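Local coordinates for DNA polymerase (Pyrobaculum calidifontis, PDB 5MDN), which probably catalyses template-directed DNA synthesis from deoxyribonucleoside triphosphates, as a family B DNA polymerase that also carries an exonuclease domain, at residues A[179-184]-A[240-245]; A[186-191]-A[198-203]; A[210-215]-A[249-254]. All coordinates share one frame; numbering follows the deposited sequence.

Interaction 1. Residues A[179-184]-A[240-245]; sequences PDPLRD and LSERAK
Within the exonuclease domain, helix 232-247 meets the loop 179-184 through two consecutive residues, Glu-242 and Arg-243. Glu-242, the first of them, points at the loop, and its chain runs beside the ring of Pro-181, the two side chains heading the same way. CB of Glu-242 lies 3.8 Å from CG of Pro-181, and OE1 approaches that same ring carbon, so that both the aliphatic base and one carboxylate oxygen of the glutamate lie against CG of the ring.

At Arg-243 the backbones come closest, its CA being 4.8 Å from CA of Pro-181. CG stands anti to the backbone N (chi1 -176°), and a bend at chi2 swings the rest of the chain over to the loop. NH1 then donates a nearly straight hydrogen bond to Pro-181 O (2.7 Å, 166° at the hydrogen). The oxygen lies in the guanidinium plane, whereas the donor stands above the plane of the carbonyl. Asp-184 O lies over the centre of one guanidinium face, 3.5 Å from CZ of Arg-243, and also bonds the hydroxyl of Tyr-239. NE forms a salt bridge with Asp-208, while the carboxylate of Asp-184 turns to Arg-176. An alanine here, lacking the guanidinium, removes the donor to Pro-181 O and would probably loosen the loop against the helix. One cationic group thus joins the helix to loop carbonyls at its edge and over its face, and the salt bridge with Asp-208 is likely to offset its charge and limit its rotation.

Interaction 2. Residues A[186-191]-A[198-203]; sequences VVMLAV and EEVFEA
Five main-chain hydrogen bonds tie strand 186-191 to strand 198-202 and the residue after it, forming an antiparallel beta hairpin. Leu-189 and Phe-201 make a hydrogen-bonded pair, with Phe-201 N 2.9 Å from Leu-189 O and the reverse bond more bent. Val-191 and Glu-199 form the next such pair; Val-191 N reaches Glu-199 O nearly along the C=O axis, at 2.9 Å. Beyond the last bridge, Ala-203 N still bonds Val-187 O, 3.2 Å away.

The side chains divide between the faces of the sheet. Leu-189, Val-191 and Phe-201 share one of them. CD2 of Leu-189 is 4.3 Å from CD2 of Phe-201, and CG2 of Val-191 approaches CE2 of the same ring. The other face carries the non-hydrogen-bonded pairs: CB of Ala-190 touches CG2 of Val-200 at 3.9 Å, while Met-188, extended beyond CG, runs alongside Glu-202 and brings CE to 3.5 Å from its OE1.

Further out, Val-187 and Met-188 both face Glu-171 in a classic beta bulge on the opposite edge of strand 186-193. Ala-190 shares a backbone hydrogen bond with Asp-169, a magnesium-site residue with no ion bound to it in this model; the exonuclease domain belongs to the RNase H clan. Helix 209-222 packs on the Leu-189 and Phe-201 face through Val-211, and helix 326-356 lies against Ala-190 and Val-200. Strand 198-202 is an outermost strand of this mixed sheet, and strand 186-193 stands between it and strand 165-172.

Interaction 3. Residues A[210-215]-A[249-254]; sequences RVIRGF and VPLRVD
Val-249 is the main bump on the 249-254 loop, pointing its forked side chain at helix 209-222 between Ile-212 and Arg-213. Its CG1 abuts CG2 of Ile-212 at 3.7 Å, the two side chains crossing obliquely. The second branch, CG2, meets NH1 of Arg-213 at 3.6 Å. Ile-212 presents CG2, the methyl anti to its backbone N, to this contact, while the arginine, bent at chi2 and chi3, curls its end back to the loop.

A second bump comes from Leu-251, whose CD1 fits between two helix side chains one turn apart. It lies 4.3 Å from CG2 of Ile-212 and approaches CD2 of Phe-215 at the edge of the ring. Leu-251 is the centre of an inverse gamma turn, as is Arg-252, so the chain turns tightly twice in succession beside the helix. This is side-chain packing without hydrogen bonds between the segments, joining helix 209-222 of the exonuclease domain to the loop that follows helix 232-247.

The guanidinium planes of Arg-213 and Arg-252 are 24° apart, with their NH2 atoms 4.1 Å from each other. Lys-220 adds a third positive charge nearby, and the salt bridge of Arg-213 NE with Asp-217 probably offsets part of the repulsion.

Overall arrangement
All three contacts belong to the exonuclease domain, their centres 12 to 16 Å apart. Interaction 2 is nested within the chain loop closed by interaction 1, and the two touch where Leu-240 and Arg-243 pack on Val-186. Interactions 1 and 3 alternate along the chain; helix 232-247 leads into the loop 249-254, and Leu-251 CD2 packs 3.7 Å from Leu-240 O. Between interactions 2 and 3, Leu-189 CD2 lies 3.5 Å from Phe-215 CD1. Asp-169 and Asp-236, magnesium-site residues without a bound ion in this model, are close: between side chains, Ala-190 is about 5 Å from Asp-169 and Leu-189 about 7 Å from Asp-236. A bound magnesium lies about 9 Å from the Leu-189 side chain.

Interaction 1. Residues A[179-184]-A[240-245]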
loop_
_atom_site.group_PDB
_atom_site.type_symbol
_atom_site.label_atom_id
_atom_site.label_comp_id
_atom_site.label_asym_id
_atom_site.label_seq_id
_atom_site.Cartn_x
_atom_site.Cartn_y
_atom_site.Cartn_z
ATOM N N PRO A 179 -1.131 17.587 -17.766
ATOM C CA PRO A 179 0.042 18.195 -18.405
ATOM C C PRO A 179 0.849 17.183 -19.203
ATOM O O PRO A 179 0.694 15.965 -19.086
ATOM C CB PRO A 179 0.847 18.739 -17.223
ATOM C CG PRO A 179 0.460 17.869 -16.077
ATOM C CD PRO A 179 -0.974 17.472 -16.305
ATOM N N ASP A 180 1.738 17.726 -20.035
ATOM C CA ASP A 180 2.636 16.944 -20.866
ATOM C C ASP A 180 4.056 17.446 -20.627
ATOM O O ASP A 180 4.316 18.653 -20.769
ATOM C CB ASP A 180 2.258 17.058 -22.350
ATOM C CG ASP A 180 3.388 16.658 -23.276
ATOM O OD1 ASP A 180 3.878 15.514 -23.172
ATOM O OD2 ASP A 180 3.786 17.493 -24.115
ATOM N N PRO A 181 4.995 16.568 -20.266
ATOM C CA PRO A 181 6.346 17.034 -19.917
ATOM C C PRO A 181 7.128 17.617 -21.086
ATOM O O PRO A 181 8.170 18.241 -20.849
ATOM C CB PRO A 181 7.024 15.767 -19.378
ATOM C CG PRO A 181 6.291 14.646 -20.038
ATOM C CD PRO A 181 4.865 15.105 -20.139
ATOM N N LEU A 182 6.680 17.434 -22.329
ATOM C CA LEU A 182 7.452 17.940 -23.460
ATOM C C LEU A 182 7.462 19.465 -23.535
ATOM O O LEU A 182 8.447 20.045 -24.010
ATOM C CB LEU A 182 6.927 17.338 -24.762
ATOM C CG LEU A 182 7.120 15.824 -24.853
ATOM C CD1 LEU A 182 6.329 15.247 -26.013
ATOM C CD2 LEU A 182 8.598 15.496 -24.977
ATOM N N ARG A 183 6.396 20.136 -23.082
ATOM C CA ARG A 183 6.364 21.600 -23.113
ATOM C C ARG A 183 5.908 22.217 -21.794
ATOM O O ARG A 183 6.387 23.295 -21.427
ATOM C CB ARG A 183 5.488 22.117 -24.267
ATOM C CG ARG A 183 4.296 21.264 -24.638
ATOM C CD ARG A 183 3.956 21.418 -26.127
ATOM N NE ARG A 183 3.849 22.815 -26.553
ATOM C CZ ARG A 183 3.545 23.197 -27.793
ATOM N NH1 ARG A 183 3.315 22.287 -28.730
ATOM N NH2 ARG A 183 3.469 24.487 -28.097
ATOM N N ASP A 184 5.002 21.567 -21.069
ATOM C CA ASP A 184 4.472 22.166 -19.840
ATOM C C ASP A 184 5.527 22.131 -18.740
ATOM O O ASP A 184 6.003 21.046 -18.383
ATOM C CB ASP A 184 3.214 21.434 -19.380
ATOM C CG ASP A 184 2.142 21.394 -20.446
ATOM O OD1 ASP A 184 2.325 20.674 -21.450
ATOM O OD2 ASP A 184 1.114 22.082 -20.278
ATOM N N LEU A 240 9.127 14.431 -13.662
ATOM C CA LEU A 240 10.469 15.008 -13.616
ATOM C C LEU A 240 11.446 14.213 -14.476
ATOM O O LEU A 240 12.339 14.791 -15.104
ATOM C CB LEU A 240 10.967 15.088 -12.174
ATOM C CG LEU A 240 10.285 16.127 -11.284
ATOM C CD1 LEU A 240 10.476 15.786 -9.813
ATOM C CD2 LEU A 240 10.804 17.522 -11.592
ATOM N N SER A 241 11.300 12.887 -14.505
ATOM C CA SER A 241 12.156 12.061 -15.352
ATOM C C SER A 241 12.025 12.459 -16.818
ATOM O O SER A 241 13.028 12.686 -17.506
ATOM C CB SER A 241 11.815 10.584 -15.161
ATOM O OG SER A 241 12.481 9.776 -16.116
ATOM N N GLU A 242 10.792 12.537 -17.318
ATOM C CA GLU A 242 10.577 12.875 -18.719
ATOM C C GLU A 242 10.752 14.367 -18.984
ATOM O O GLU A 242 11.113 14.754 -20.101
ATOM C CB GLU A 242 9.189 12.407 -19.157
ATOM C CG GLU A 242 9.025 10.893 -19.116
ATOM C CD GLU A 242 7.606 10.443 -19.402
ATOM O OE1 GLU A 242 6.955 11.047 -20.281
ATOM O OE2 GLU A 242 7.142 9.485 -18.745
ATOM N N ARG A 243 10.500 15.217 -17.984
ATOM C CA ARG A 243 10.753 16.646 -18.152
ATOM C C ARG A 243 12.248 16.937 -18.218
ATOM O O ARG A 243 12.688 17.762 -19.028
ATOM C CB ARG A 243 10.106 17.438 -17.016
ATOM C CG ARG A 243 10.240 18.953 -17.150
ATOM C CD ARG A 243 9.562 19.454 -18.413
ATOM N NE ARG A 243 9.659 20.903 -18.570
ATOM C CZ ARG A 243 9.272 21.560 -19.660
ATOM N NH1 ARG A 243 8.761 20.899 -20.689
ATOM N NH2 ARG A 243 9.394 22.879 -19.720
ATOM N N ALA A 244 13.041 16.279 -17.369
ATOM C CA ALA A 244 14.482 16.515 -17.360
ATOM C C ALA A 244 15.128 16.109 -18.677
ATOM O O ALA A 244 16.157 16.674 -19.065
ATOM C CB ALA A 244 15.132 15.763 -16.199
ATOM N N LYS A 245 14.548 15.128 -19.370
ATOM C CA LYS A 245 15.053 14.752 -20.685
ATOM C C LYS A 245 14.763 15.839 -21.714
ATOM O O LYS A 245 15.635 16.205 -22.510
ATOM C CB LYS A 245 14.431 13.424 -21.119
ATOM C CG LYS A 245 14.828 12.231 -20.264
ATOM C CD LYS A 245 14.289 10.936 -20.861
ATOM C CE LYS A 245 14.478 9.753 -19.921
ATOM N NZ LYS A 245 15.918 9.464 -19.664
#

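Interaction 2. Residues A[186-191]-A[198-203]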
loop_
_atom_site.group_PDB
_atom_site.type_symbol
_atom_site.label_atom_id
_atom_site.label_comp_id
_atom_site.label_asym_id
_atom_site.label_seq_id
_atom_site.Cartn_x
_atom_site.Cartn_y
_atom_site.Cartn_z
ATOM N N VAL A 186 7.664 22.576 -15.049
ATOM C CA VAL A 186 7.528 22.419 -13.602
ATOM C C VAL A 186 7.552 23.811 -12.975
ATOM O O VAL A 186 8.596 24.466 -12.931
ATOM C CB VAL A 186 8.631 21.527 -13.022
ATOM C CG1 VAL A 186 8.569 21.518 -11.501
ATOM C CG2 VAL A 186 8.512 20.111 -13.569
ATOM N N VAL A 187 6.395 24.266 -12.493
ATOM C CA VAL A 187 6.246 25.656 -12.071
ATOM C C VAL A 187 6.892 25.891 -10.708
ATOM O O VAL A 187 7.637 26.860 -10.519
ATOM C CB VAL A 187 4.754 26.049 -12.082
ATOM C CG1 VAL A 187 4.390 26.890 -10.867
ATOM C CG2 VAL A 187 4.411 26.788 -13.370
ATOM N N MET A 188 6.624 25.013 -9.741
ATOM C CA MET A 188 7.176 25.152 -8.402
ATOM C C MET A 188 7.593 23.788 -7.877
ATOM O O MET A 188 7.006 22.761 -8.229
ATOM C CB MET A 188 6.167 25.790 -7.434
ATOM C CG MET A 188 6.160 27.311 -7.426
ATOM S SD MET A 188 4.979 27.960 -6.226
ATOM C CE MET A 188 5.462 29.684 -6.167
ATOM N N LEU A 189 8.620 23.789 -7.031
ATOM C CA LEU A 189 9.082 22.565 -6.381
ATOM C C LEU A 189 9.619 22.946 -5.009
ATOM O O LEU A 189 10.645 23.626 -4.914
ATOM C CB LEU A 189 10.153 21.866 -7.218
ATOM C CG LEU A 189 10.575 20.441 -6.846
ATOM C CD1 LEU A 189 11.099 19.713 -8.075
ATOM C CD2 LEU A 189 11.624 20.433 -5.745
ATOM N N ALA A 190 8.936 22.509 -3.956
ATOM C CA ALA A 190 9.384 22.744 -2.594
ATOM C C ALA A 190 10.072 21.509 -2.031
ATOM O O ALA A 190 9.779 20.376 -2.424
ATOM C CB ALA A 190 8.219 23.134 -1.685
ATOM N N VAL A 191 10.994 21.742 -1.102
ATOM C CA VAL A 191 11.664 20.680 -0.365
ATOM C C VAL A 191 11.658 21.043 1.113
ATOM O O VAL A 191 11.763 22.221 1.476
ATOM C CB VAL A 191 13.107 20.443 -0.864
ATOM C CG1 VAL A 191 13.109 20.009 -2.323
ATOM C CG2 VAL A 191 13.957 21.698 -0.685
ATOM N N GLU A 198 13.769 24.501 4.618
ATOM C CA GLU A 198 12.764 24.524 3.566
ATOM C C GLU A 198 13.211 25.478 2.470
ATOM O O GLU A 198 13.764 26.542 2.758
ATOM C CB GLU A 198 11.393 24.984 4.083
ATOM C CG GLU A 198 10.894 24.315 5.349
ATOM C CD GLU A 198 9.496 24.776 5.721
ATOM O OE1 GLU A 198 8.828 25.384 4.858
ATOM O OE2 GLU A 198 9.068 24.537 6.868
ATOM N N GLU A 199 12.946 25.103 1.221
ATOM C CA GLU A 199 13.212 25.963 0.076
ATOM C C GLU A 199 12.223 25.635 -1.031
ATOM O O GLU A 199 11.755 24.500 -1.154
ATOM C CB GLU A 199 14.647 25.836 -0.458
ATOM C CG GLU A 199 15.696 26.565 0.368
ATOM C CD GLU A 199 17.023 26.690 -0.352
ATOM O OE1 GLU A 199 17.118 26.237 -1.512
ATOM O OE2 GLU A 199 17.970 27.249 0.242
ATOM N N VAL A 200 11.908 26.649 -1.831
ATOM C CA VAL A 200 11.009 26.520 -2.972
ATOM C C VAL A 200 11.725 27.076 -4.192
ATOM O O VAL A 200 12.112 28.251 -4.207
ATOM C CB VAL A 200 9.678 27.253 -2.751
ATOM C CG1 VAL A 200 8.682 26.871 -3.836
ATOM C CG2 VAL A 200 9.122 26.937 -1.375
ATOM N N PHE A 201 11.900 26.241 -5.209
ATOM C CA PHE A 201 12.488 26.658 -6.473
ATOM C C PHE A 201 11.357 26.960 -7.447
ATOM O O PHE A 201 10.604 26.058 -7.831
ATOM C CB PHE A 201 13.416 25.576 -7.026
ATOM C CG PHE A 201 14.415 25.061 -6.030
ATOM C CD1 PHE A 201 15.523 25.817 -5.682
ATOM C CD2 PHE A 201 14.251 23.817 -5.448
ATOM C CE1 PHE A 201 16.447 25.339 -4.767
ATOM C CE2 PHE A 201 15.168 23.335 -4.535
ATOM C CZ PHE A 201 16.266 24.096 -4.193
ATOM N N GLU A 202 11.238 28.223 -7.847
ATOM C CA GLU A 202 10.239 28.639 -8.817
ATOM C C GLU A 202 10.901 28.902 -10.160
ATOM O O GLU A 202 12.061 29.315 -10.235
ATOM C CB GLU A 202 9.500 29.908 -8.375
ATOM C CG GLU A 202 9.542 30.218 -6.894
ATOM C CD GLU A 202 8.880 31.548 -6.578
ATOM O OE1 GLU A 202 7.939 31.935 -7.305
ATOM O OE2 GLU A 202 9.309 32.215 -5.615
ATOM N N ALA A 203 10.142 28.665 -11.222
ATOM C CA ALA A 203 10.628 28.873 -12.570
ATOM C C ALA A 203 10.607 30.356 -12.942
ATOM O O ALA A 203 10.037 31.202 -12.245
ATOM C CB ALA A 203 9.784 28.063 -13.555
#

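Interaction 3. Residues A[210-215]-A[249-254]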
loop_
_atom_site.group_PDB
_atom_site.type_symbol
_atom_site.label_atom_id
_atom_site.label_comp_id
_atom_site.label_asym_id
_atom_site.label_seq_id
_atom_site.Cartn_x
_atom_site.Cartn_y
_atom_site.Cartn_z
ATOM N N ARG A 210 16.023 26.421 -13.975
ATOM C CA ARG A 210 16.522 26.783 -12.651
ATOM C C ARG A 210 16.003 25.858 -11.555
ATOM O O ARG A 210 16.706 25.624 -10.565
ATOM C CB ARG A 210 16.144 28.230 -12.323
ATOM C CG ARG A 210 14.657 28.544 -12.465
ATOM C CD ARG A 210 14.381 30.044 -12.363
ATOM N NE ARG A 210 14.600 30.542 -11.002
ATOM C CZ ARG A 210 14.538 31.822 -10.647
ATOM N NH1 ARG A 210 14.267 32.754 -11.551
ATOM N NH2 ARG A 210 14.756 32.168 -9.383
ATOM N N VAL A 211 14.785 25.330 -11.702
ATOM C CA VAL A 211 14.171 24.562 -10.621
ATOM C C VAL A 211 14.685 23.125 -10.607
ATOM O O VAL A 211 15.018 22.585 -9.546
ATOM C CB VAL A 211 12.635 24.623 -10.726
ATOM C CG1 VAL A 211 12.173 24.295 -12.134
ATOM C CG2 VAL A 211 11.998 23.669 -9.731
ATOM N N ILE A 212 14.760 22.480 -11.774
ATOM C CA ILE A 212 15.308 21.126 -11.825
ATOM C C ILE A 212 16.772 21.136 -11.409
ATOM O O ILE A 212 17.235 20.248 -10.681
ATOM C CB ILE A 212 15.117 20.514 -13.226
ATOM C CG1 ILE A 212 13.631 20.333 -13.535
ATOM C CG2 ILE A 212 15.840 19.174 -13.331
ATOM C CD1 ILE A 212 13.356 19.824 -14.938
ATOM N N ARG A 213 17.522 22.143 -11.860
ATOM C CA ARG A 213 18.899 22.305 -11.410
ATOM C C ARG A 213 18.961 22.515 -9.901
ATOM O O ARG A 213 19.825 21.949 -9.220
ATOM C CB ARG A 213 19.547 23.481 -12.139
ATOM C CG ARG A 213 21.045 23.583 -11.946
ATOM C CD ARG A 213 21.751 22.404 -12.596
ATOM N NE ARG A 213 22.229 21.424 -11.628
ATOM C CZ ARG A 213 22.415 20.138 -11.902
ATOM N NH1 ARG A 213 22.165 19.675 -13.119
ATOM N NH2 ARG A 213 22.857 19.314 -10.962
ATOM N N GLY A 214 18.051 23.330 -9.362
ATOM C CA GLY A 214 18.045 23.578 -7.929
ATOM C C GLY A 214 17.671 22.352 -7.116
ATOM O O GLY A 214 18.246 22.104 -6.052
ATOM N N PHE A 215 16.691 21.580 -7.594
ATOM C CA PHE A 215 16.311 20.348 -6.908
ATOM C C PHE A 215 17.477 19.366 -6.859
ATOM O O PHE A 215 17.800 18.819 -5.798
ATOM C CB PHE A 215 15.100 19.716 -7.592
ATOM C CG PHE A 215 14.637 18.437 -6.952
ATOM C CD1 PHE A 215 14.431 18.364 -5.584
ATOM C CD2 PHE A 215 14.400 17.310 -7.722
ATOM C CE1 PHE A 215 14.003 17.185 -4.995
ATOM C CE2 PHE A 215 13.973 16.131 -7.139
ATOM C CZ PHE A 215 13.774 16.068 -5.775
ATOM N N VAL A 249 18.639 18.724 -18.969
ATOM C CA VAL A 249 19.332 18.828 -17.690
ATOM C C VAL A 249 19.178 17.493 -16.967
ATOM O O VAL A 249 18.046 17.046 -16.735
ATOM C CB VAL A 249 18.808 20.002 -16.842
ATOM C CG1 VAL A 249 17.291 19.961 -16.698
ATOM C CG2 VAL A 249 19.485 20.011 -15.474
ATOM N N PRO A 250 20.268 16.807 -16.628
ATOM C CA PRO A 250 20.139 15.447 -16.089
ATOM C C PRO A 250 19.628 15.447 -14.656
ATOM O O PRO A 250 19.973 16.313 -13.849
ATOM C CB PRO A 250 21.567 14.897 -16.177
ATOM C CG PRO A 250 22.434 16.107 -16.079
ATOM C CD PRO A 250 21.677 17.222 -16.761
ATOM N N LEU A 251 18.792 14.457 -14.350
ATOM C CA LEU A 251 18.157 14.342 -13.036
ATOM C C LEU A 251 18.972 13.408 -12.139
ATOM O O LEU A 251 18.507 12.367 -11.678
ATOM C CB LEU A 251 16.719 13.854 -13.190
ATOM C CG LEU A 251 15.778 13.905 -11.984
ATOM C CD1 LEU A 251 15.723 15.303 -11.383
ATOM C CD2 LEU A 251 14.386 13.426 -12.369
ATOM N N ARG A 252 20.222 13.803 -11.904
ATOM C CA ARG A 252 21.197 12.963 -11.206
ATOM C C ARG A 252 21.051 13.191 -9.707
ATOM O O ARG A 252 21.706 14.053 -9.124
ATOM C CB ARG A 252 22.610 13.275 -11.679
ATOM C CG ARG A 252 22.854 12.996 -13.148
ATOM C CD ARG A 252 24.286 13.336 -13.517
ATOM N NE ARG A 252 24.607 14.728 -13.209
ATOM C CZ ARG A 252 25.344 15.110 -12.170
ATOM N NH1 ARG A 252 25.843 14.201 -11.342
ATOM N NH2 ARG A 252 25.586 16.397 -11.959
ATOM N N VAL A 253 20.186 12.402 -9.072
ATOM C CA VAL A 253 19.886 12.581 -7.657
ATOM C C VAL A 253 20.390 11.441 -6.775
ATOM O O VAL A 253 20.494 11.634 -5.554
ATOM C CB VAL A 253 18.376 12.800 -7.428
ATOM C CG1 VAL A 253 17.928 14.105 -8.063
ATOM C CG2 VAL A 253 17.581 11.629 -7.975
ATOM N N ASP A 254 20.702 10.271 -7.331
ATOM C CA ASP A 254 21.118 9.164 -6.482
ATOM C C ASP A 254 22.575 9.338 -6.044
ATOM O O ASP A 254 23.274 10.268 -6.456
ATOM C CB ASP A 254 20.858 7.827 -7.187
ATOM C CG ASP A 254 21.823 7.530 -8.335
ATOM O OD1 ASP A 254 22.976 8.011 -8.353
ATOM O OD2 ASP A 254 21.417 6.770 -9.238
#